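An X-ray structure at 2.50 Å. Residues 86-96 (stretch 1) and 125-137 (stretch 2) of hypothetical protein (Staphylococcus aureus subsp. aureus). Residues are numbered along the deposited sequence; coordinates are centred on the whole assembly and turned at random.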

ATOM      1  N   SER A  86     -10.525  -4.607 -14.609  1.00 19.26           N
ATOM      2  CA  SER A  86     -10.667  -5.635 -15.647  1.00 21.50           C
ATOM      3  C   SER A  86     -12.119  -6.116 -15.752  1.00 22.76           C
ATOM      4  O   SER A  86     -12.629  -6.358 -16.848  1.00 24.35           O
ATOM      5  CB  SER A  86      -9.750  -6.831 -15.351  1.00 19.97           C
ATOM      6  OG  SER A  86      -8.393  -6.501 -15.546  1.00 17.50           O
ATOM      7  N   ILE A  87     -12.774  -6.239 -14.601  1.00 24.41           N
ATOM      8  CA  ILE A  87     -14.160  -6.685 -14.529  1.00 24.15           C
ATOM      9  C   ILE A  87     -15.060  -5.737 -15.314  1.00 24.02           C
ATOM     10  O   ILE A  87     -16.002  -6.165 -15.982  1.00 23.26           O
ATOM     11  CB  ILE A  87     -14.625  -6.762 -13.053  1.00 24.78           C
ATOM     12  CG1 ILE A  87     -13.755  -7.765 -12.304  1.00 23.63           C
ATOM     13  CG2 ILE A  87     -16.085  -7.183 -12.975  1.00 25.34           C
ATOM     14  CD1 ILE A  87     -13.723  -9.125 -12.977  1.00 25.65           C
ATOM     15  N   HIS A  88     -14.763  -4.445 -15.235  1.00 23.88           N
ATOM     16  CA  HIS A  88     -15.545  -3.461 -15.959  1.00 25.05           C
ATOM     17  C   HIS A  88     -15.135  -3.437 -17.417  1.00 26.20           C
ATOM     18  O   HIS A  88     -15.960  -3.180 -18.289  1.00 27.58           O
ATOM     19  CB  HIS A  88     -15.369  -2.071 -15.360  1.00 25.08           C
ATOM     20  CG  HIS A  88     -15.984  -1.920 -14.009  1.00 26.75           C
ATOM     21  ND1 HIS A  88     -17.232  -2.436 -13.701  1.00 26.33           N
ATOM     22  CD2 HIS A  88     -15.547  -1.315 -12.886  1.00 27.17           C
ATOM     23  CE1 HIS A  88     -17.524  -2.153 -12.453  1.00 26.72           C
ATOM     24  NE2 HIS A  88     -16.520  -1.471 -11.926  1.00 28.35           N
ATOM     25  N   LEU A  89     -13.861  -3.704 -17.685  1.00 26.95           N
ATOM     26  CA  LEU A  89     -13.386  -3.702 -19.053  1.00 26.14           C
ATOM     27  C   LEU A  89     -14.054  -4.856 -19.785  1.00 27.10           C
ATOM     28  O   LEU A  89     -14.633  -4.672 -20.852  1.00 27.74           O
ATOM     29  CB  LEU A  89     -11.863  -3.855 -19.102  1.00 24.84           C
ATOM     30  CG  LEU A  89     -11.272  -3.925 -20.517  1.00 22.05           C
ATOM     31  CD1 LEU A  89     -11.664  -2.693 -21.294  1.00 22.88           C
ATOM     32  CD2 LEU A  89      -9.776  -4.072 -20.446  1.00 22.77           C
ATOM     33  N   ILE A  90     -13.970  -6.044 -19.199  1.00 26.60           N
ATOM     34  CA  ILE A  90     -14.574  -7.241 -19.778  1.00 28.35           C
ATOM     35  C   ILE A  90     -16.079  -6.994 -19.993  1.00 28.86           C
ATOM     36  O   ILE A  90     -16.661  -7.454 -20.972  1.00 28.79           O
ATOM     37  CB  ILE A  90     -14.345  -8.482 -18.835  1.00 26.39           C
ATOM     38  CG1 ILE A  90     -12.878  -8.880 -18.855  1.00 24.44           C
ATOM     39  CG2 ILE A  90     -15.181  -9.673 -19.287  1.00 28.18           C
ATOM     40  CD1 ILE A  90     -12.448  -9.699 -17.659  1.00 28.07           C
ATOM     41  N   ASP A  91     -16.689  -6.244 -19.077  1.00 29.69           N
ATOM     42  CA  ASP A  91     -18.112  -5.930 -19.131  1.00 28.92           C
ATOM     43  C   ASP A  91     -18.472  -5.042 -20.330  1.00 28.71           C
ATOM     44  O   ASP A  91     -19.522  -5.214 -20.961  1.00 28.15           O
ATOM     45  CB  ASP A  91     -18.536  -5.261 -17.816  1.00 29.31           C
ATOM     46  CG  ASP A  91     -20.039  -5.239 -17.629  1.00 30.68           C
ATOM     47  OD1 ASP A  91     -20.710  -6.217 -18.041  1.00 33.11           O
ATOM     48  OD2 ASP A  91     -20.552  -4.269 -17.033  1.00 30.81           O
ATOM     49  N   ILE A  92     -17.596  -4.091 -20.632  1.00 28.03           N
ATOM     50  CA  ILE A  92     -17.785  -3.175 -21.747  1.00 27.89           C
ATOM     51  C   ILE A  92     -17.461  -3.901 -23.060  1.00 29.48           C
ATOM     52  O   ILE A  92     -18.079  -3.639 -24.095  1.00 30.20           O
ATOM     53  CB  ILE A  92     -16.865  -1.919 -21.596  1.00 26.28           C
ATOM     54  CG1 ILE A  92     -17.191  -1.198 -20.294  1.00 24.48           C
ATOM     55  CG2 ILE A  92     -17.060  -0.961 -22.763  1.00 24.28           C
ATOM     56  CD1 ILE A  92     -16.286  -0.031 -19.996  1.00 28.35           C
ATOM     57  N   LEU A  93     -16.498  -4.818 -23.017  1.00 30.46           N
ATOM     58  CA  LEU A  93     -16.105  -5.565 -24.208  1.00 32.97           C
ATOM     59  C   LEU A  93     -17.139  -6.584 -24.669  1.00 36.17           C
ATOM     60  O   LEU A  93     -17.106  -7.024 -25.818  1.00 39.40           O
ATOM     61  CB  LEU A  93     -14.780  -6.283 -23.981  1.00 29.32           C
ATOM     62  CG  LEU A  93     -13.577  -5.369 -23.822  1.00 28.37           C
ATOM     63  CD1 LEU A  93     -12.397  -6.202 -23.380  1.00 29.78           C
ATOM     64  CD2 LEU A  93     -13.282  -4.652 -25.127  1.00 26.49           C
ATOM     65  N   LYS A  94     -18.050  -6.962 -23.781  1.00 37.58           N
ATOM     66  CA  LYS A  94     -19.077  -7.930 -24.131  1.00 39.81           C
ATOM     67  C   LYS A  94     -20.251  -7.232 -24.818  1.00 41.30           C
ATOM     68  O   LYS A  94     -21.273  -7.851 -25.110  1.00 41.03           O
ATOM     69  CB  LYS A  94     -19.546  -8.659 -22.869  1.00 42.15           C
ATOM     70  CG  LYS A  94     -20.421  -9.872 -23.124  1.00 45.28           C
ATOM     71  CD  LYS A  94     -20.720 -10.619 -21.831  1.00 47.99           C
ATOM     72  CE  LYS A  94     -21.522  -9.763 -20.863  1.00 50.27           C
ATOM     73  NZ  LYS A  94     -21.723 -10.442 -19.548  1.00 51.23           N
ATOM     74  N   LYS A  95     -20.095  -5.935 -25.075  1.00 42.56           N
ATOM     75  CA  LYS A  95     -21.129  -5.152 -25.740  1.00 43.44           C
ATOM     76  C   LYS A  95     -20.752  -4.892 -27.202  1.00 44.16           C
ATOM     77  O   LYS A  95     -21.568  -4.398 -27.981  1.00 45.58           O
ATOM     78  CB  LYS A  95     -21.341  -3.817 -25.013  1.00 43.69           C
ATOM     79  CG  LYS A  95     -21.736  -3.953 -23.547  1.00 43.51           C
ATOM     80  CD  LYS A  95     -23.184  -4.374 -23.363  1.00 45.54           C
ATOM     81  CE  LYS A  95     -24.144  -3.205 -23.585  1.00 50.04           C
ATOM     82  NZ  LYS A  95     -24.036  -2.159 -22.507  1.00 52.03           N
ATOM     83  N   LEU A  96     -19.517  -5.221 -27.572  1.00 44.65           N
ATOM     84  CA  LEU A  96     -19.049  -5.031 -28.947  1.00 44.49           C
ATOM     85  C   LEU A  96     -19.129  -6.361 -29.689  1.00 45.16           C
ATOM     86  O   LEU A  96     -19.344  -7.410 -29.075  1.00 45.24           O
ATOM     87  CB  LEU A  96     -17.599  -4.534 -28.968  1.00 43.04           C
ATOM     88  CG  LEU A  96     -17.209  -3.284 -28.178  1.00 43.17           C
ATOM     89  CD1 LEU A  96     -15.740  -2.980 -28.441  1.00 42.65           C
ATOM     90  CD2 LEU A  96     -18.081  -2.110 -28.569  1.00 42.01           C
ATOM     91  N   CYS A 125     -25.973   3.355 -24.876  1.00 27.77           N
ATOM     92  CA  CYS A 125     -25.216   3.968 -23.808  1.00 25.91           C
ATOM     93  C   CYS A 125     -24.849   2.833 -22.856  1.00 25.73           C
ATOM     94  O   CYS A 125     -25.710   2.046 -22.467  1.00 26.39           O
ATOM     95  CB  CYS A 125     -26.076   5.001 -23.084  1.00 26.05           C
ATOM     96  SG  CYS A 125     -25.242   5.820 -21.718  1.00 23.00           S
ATOM     97  N   PHE A 126     -23.574   2.723 -22.494  1.00 25.81           N
ATOM     98  CA  PHE A 126     -23.148   1.665 -21.573  1.00 24.33           C
ATOM     99  C   PHE A 126     -23.393   2.097 -20.117  1.00 23.23           C
ATOM    100  O   PHE A 126     -23.143   3.248 -19.763  1.00 20.59           O
ATOM    101  CB  PHE A 126     -21.655   1.356 -21.782  1.00 25.92           C
ATOM    102  CG  PHE A 126     -21.094   0.392 -20.775  1.00 26.73           C
ATOM    103  CD1 PHE A 126     -21.459  -0.952 -20.801  1.00 29.13           C
ATOM    104  CD2 PHE A 126     -20.288   0.848 -19.737  1.00 28.26           C
ATOM    105  CE1 PHE A 126     -21.039  -1.832 -19.803  1.00 29.16           C
ATOM    106  CE2 PHE A 126     -19.861  -0.019 -18.730  1.00 29.74           C
ATOM    107  CZ  PHE A 126     -20.240  -1.361 -18.765  1.00 29.27           C
ATOM    108  N   ASN A 127     -23.895   1.191 -19.276  1.00 24.15           N
ATOM    109  CA  ASN A 127     -24.125   1.525 -17.864  1.00 27.04           C
ATOM    110  C   ASN A 127     -23.084   0.793 -17.005  1.00 29.55           C
ATOM    111  O   ASN A 127     -22.949  -0.424 -17.076  1.00 30.54           O
ATOM    112  CB  ASN A 127     -25.553   1.152 -17.425  1.00 25.20           C
ATOM    113  CG  ASN A 127     -26.634   1.861 -18.259  1.00 23.00           C
ATOM    114  OD1 ASN A 127     -26.518   3.051 -18.573  1.00 15.69           O
ATOM    115  ND2 ASN A 127     -27.691   1.128 -18.605  1.00 21.82           N
ATOM    116  N   LEU A 128     -22.364   1.547 -16.182  1.00 32.57           N
ATOM    117  CA  LEU A 128     -21.287   1.014 -15.354  1.00 36.08           C
ATOM    118  C   LEU A 128     -21.482  -0.293 -14.584  1.00 37.52           C
ATOM    119  O   LEU A 128     -20.674  -1.222 -14.727  1.00 39.24           O
ATOM    120  CB  LEU A 128     -20.816   2.094 -14.390  1.00 37.66           C
ATOM    121  CG  LEU A 128     -19.476   1.826 -13.711  1.00 39.42           C
ATOM    122  CD1 LEU A 128     -18.417   1.341 -14.705  1.00 38.28           C
ATOM    123  CD2 LEU A 128     -19.043   3.121 -13.060  1.00 39.95           C
ATOM    124  N   ASN A 129     -22.536  -0.365 -13.775  1.00 36.22           N
ATOM    125  CA  ASN A 129     -22.814  -1.546 -12.956  1.00 36.71           C
ATOM    126  C   ASN A 129     -21.616  -1.841 -12.041  1.00 37.27           C
ATOM    127  O   ASN A 129     -20.954  -2.877 -12.167  1.00 36.92           O
ATOM    128  CB  ASN A 129     -23.116  -2.762 -13.840  1.00 36.34           C
ATOM    129  CG  ASN A 129     -23.444  -4.015 -13.031  1.00 36.33           C
ATOM    130  OD1 ASN A 129     -23.602  -5.100 -13.591  1.00 40.39           O
ATOM    131  ND2 ASN A 129     -23.550  -3.871 -11.714  1.00 34.31           N
ATOM    132  N   GLU A 130     -21.362  -0.924 -11.109  1.00 38.26           N
ATOM    133  CA  GLU A 130     -20.238  -1.034 -10.183  1.00 38.20           C
ATOM    134  C   GLU A 130     -20.372  -2.117  -9.125  1.00 37.86           C
ATOM    135  O   GLU A 130     -19.677  -2.102  -8.114  1.00 37.79           O
ATOM    136  CB  GLU A 130     -19.956   0.328  -9.521  1.00 38.48           C
ATOM    137  CG  GLU A 130     -21.183   1.160  -9.150  1.00 38.06           C
ATOM    138  CD  GLU A 130     -21.960   1.665 -10.360  1.00 36.94           C
ATOM    139  OE1 GLU A 130     -21.449   2.548 -11.083  1.00 36.82           O
ATOM    140  OE2 GLU A 130     -23.081   1.160 -10.585  1.00 33.94           O
ATOM    141  N   GLN A 131     -21.250  -3.075  -9.372  1.00 38.18           N
ATOM    142  CA  GLN A 131     -21.438  -4.161  -8.427  1.00 38.82           C
ATOM    143  C   GLN A 131     -20.855  -5.445  -9.043  1.00 39.44           C
ATOM    144  O   GLN A 131     -20.576  -6.424  -8.343  1.00 38.87           O
ATOM    145  CB  GLN A 131     -22.929  -4.339  -8.139  1.00 39.74           C
ATOM    146  CG  GLN A 131     -23.247  -5.100  -6.861  1.00 41.70           C
ATOM    147  CD  GLN A 131     -23.356  -4.209  -5.631  1.00 42.47           C
ATOM    148  OE1 GLN A 131     -22.361  -3.697  -5.109  1.00 44.33           O
ATOM    149  NE2 GLN A 131     -24.580  -4.006  -5.175  1.00 43.51           N
ATOM    150  N   LEU A 132     -20.651  -5.421 -10.358  1.00 39.34           N
ATOM    151  CA  LEU A 132     -20.121  -6.568 -11.084  1.00 39.98           C
ATOM    152  C   LEU A 132     -18.872  -7.206 -10.464  1.00 41.87           C
ATOM    153  O   LEU A 132     -18.842  -8.419 -10.230  1.00 41.98           O
ATOM    154  CB  LEU A 132     -19.826  -6.183 -12.538  1.00 38.20           C
ATOM    155  CG  LEU A 132     -19.424  -7.357 -13.438  1.00 38.91           C
ATOM    156  CD1 LEU A 132     -20.565  -8.361 -13.495  1.00 40.19           C
ATOM    157  CD2 LEU A 132     -19.084  -6.854 -14.830  1.00 39.05           C
ATOM    158  N   PRO A 133     -17.821  -6.403 -10.191  1.00 42.46           N
ATOM    159  CA  PRO A 133     -16.607  -6.980  -9.602  1.00 40.92           C
ATOM    160  C   PRO A 133     -16.882  -7.768  -8.323  1.00 39.66           C
ATOM    161  O   PRO A 133     -16.297  -8.830  -8.099  1.00 38.64           O
ATOM    162  CB  PRO A 133     -15.709  -5.759  -9.382  1.00 41.22           C
ATOM    163  CG  PRO A 133     -16.678  -4.616  -9.271  1.00 42.62           C
ATOM    164  CD  PRO A 133     -17.710  -4.937 -10.311  1.00 41.85           C
ATOM    165  N   LEU A 134     -17.785  -7.253  -7.497  1.00 39.68           N
ATOM    166  CA  LEU A 134     -18.141  -7.915  -6.246  1.00 39.89           C
ATOM    167  C   LEU A 134     -18.893  -9.209  -6.530  1.00 40.44           C
ATOM    168  O   LEU A 134     -18.735 -10.200  -5.821  1.00 40.01           O
ATOM    169  CB  LEU A 134     -19.014  -6.992  -5.398  1.00 38.84           C
ATOM    170  CG  LEU A 134     -19.409  -7.517  -4.025  1.00 38.31           C
ATOM    171  CD1 LEU A 134     -18.169  -7.657  -3.161  1.00 39.12           C
ATOM    172  CD2 LEU A 134     -20.398  -6.565  -3.386  1.00 39.63           C
ATOM    173  N   GLN A 135     -19.723  -9.186  -7.566  1.00 41.82           N
ATOM    174  CA  GLN A 135     -20.501 -10.354  -7.951  1.00 43.21           C
ATOM    175  C   GLN A 135     -19.625 -11.262  -8.813  1.00 44.44           C
ATOM    176  O   GLN A 135     -20.088 -12.243  -9.395  1.00 46.27           O
ATOM    177  CB  GLN A 135     -21.739  -9.921  -8.724  1.00 43.69           C
ATOM    178  CG  GLN A 135     -22.640  -8.977  -7.942  1.00 43.74           C
ATOM    179  CD  GLN A 135     -23.763  -8.417  -8.791  1.00 43.66           C
ATOM    180  OE1 GLN A 135     -24.699  -7.810  -8.277  1.00 43.93           O
ATOM    181  NE2 GLN A 135     -23.668  -8.614 -10.103  1.00 43.61           N
ATOM    182  N   PHE A 136     -18.349 -10.912  -8.892  1.00 44.97           N
ATOM    183  CA  PHE A 136     -17.382 -11.686  -9.643  1.00 44.85           C
ATOM    184  C   PHE A 136     -16.624 -12.580  -8.664  1.00 45.23           C
ATOM    185  O   PHE A 136     -16.382 -13.752  -8.941  1.00 45.31           O
ATOM    186  CB  PHE A 136     -16.406 -10.747 -10.362  1.00 44.42           C
ATOM    187  CG  PHE A 136     -15.104 -11.397 -10.737  1.00 43.79           C
ATOM    188  CD1 PHE A 136     -15.049 -12.367 -11.733  1.00 44.60           C
ATOM    189  CD2 PHE A 136     -13.931 -11.061 -10.066  1.00 43.23           C
ATOM    190  CE1 PHE A 136     -13.844 -12.990 -12.054  1.00 45.17           C
ATOM    191  CE2 PHE A 136     -12.724 -11.678 -10.378  1.00 43.90           C
ATOM    192  CZ  PHE A 136     -12.679 -12.645 -11.372  1.00 44.79           C
ATOM    193  N   LEU A 137     -16.267 -12.012  -7.516  1.00 45.23           N
ATOM    194  CA  LEU A 137     -15.514 -12.720  -6.483  1.00 46.60           C
ATOM    195  C   LEU A 137     -16.351 -13.743  -5.716  1.00 48.54           C
ATOM    196  O   LEU A 137     -15.809 -14.580  -4.995  1.00 47.13           O
ATOM    197  CB  LEU A 137     -14.912 -11.703  -5.506  1.00 43.55           C
ATOM    198  CG  LEU A 137     -14.132 -10.540  -6.133  1.00 39.40           C
ATOM    199  CD1 LEU A 137     -13.920  -9.475  -5.096  1.00 38.00           C
ATOM    200  CD2 LEU A 137     -12.821 -11.026  -6.709  1.00 35.82           C
TER
HETATM  201  O   HOH W   1     -17.257  -1.492  -8.955  1.00 25.62           O

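No direct hydrogen bond joins the helix of stretch 1 to the largely irregular stretch 2; the contact rests on side-chain packing. Ile 87 points toward stretch 2, and with chi1 and chi2 both m its two arms diverge. Ile 87 CG2 meets Leu 132 CG at 3.4 Å and Pro 133 CD at 3.8 Å, while its CD1 lies over the face of the Phe 136 ring, 3.5 Å from its centroid and 13° off the normal. A branched aliphatic residue suits this place, since its two methyl ends can pack against different apolar neighbours.

His 88 leaves the helix sideways, yet its m rotamer (chi1 -69°) brings the ring to stretch 2. Leu 128, with chi1 t and chi2 p, sets CD1 over one face of the His 88 ring, 4.1 Å from the centroid. The imidazole also offers a polar edge: a water lies 3.1 Å from His 88 NE2 and donates to Glu 130 O at 2.6 Å, bridging the stretches.

The CA-to-CB bond of Phe 126 points toward stretch 1, and chi1 is t. Ile 92 CG1 packs over its face, 3.3 Å from Phe 126 CE2. The charged groups keep to the ring's edge, with Lys 95 NZ 3.3 Å from Phe 126 CD1 and Asp 91 OD2 3.4 Å from Phe 126 CZ. An aromatic ring suits the site because its face takes an aliphatic carbon while its weakly positive C-H edge can meet a carboxylate oxygen. Lysine reaches it by curling, all four chi angles being m.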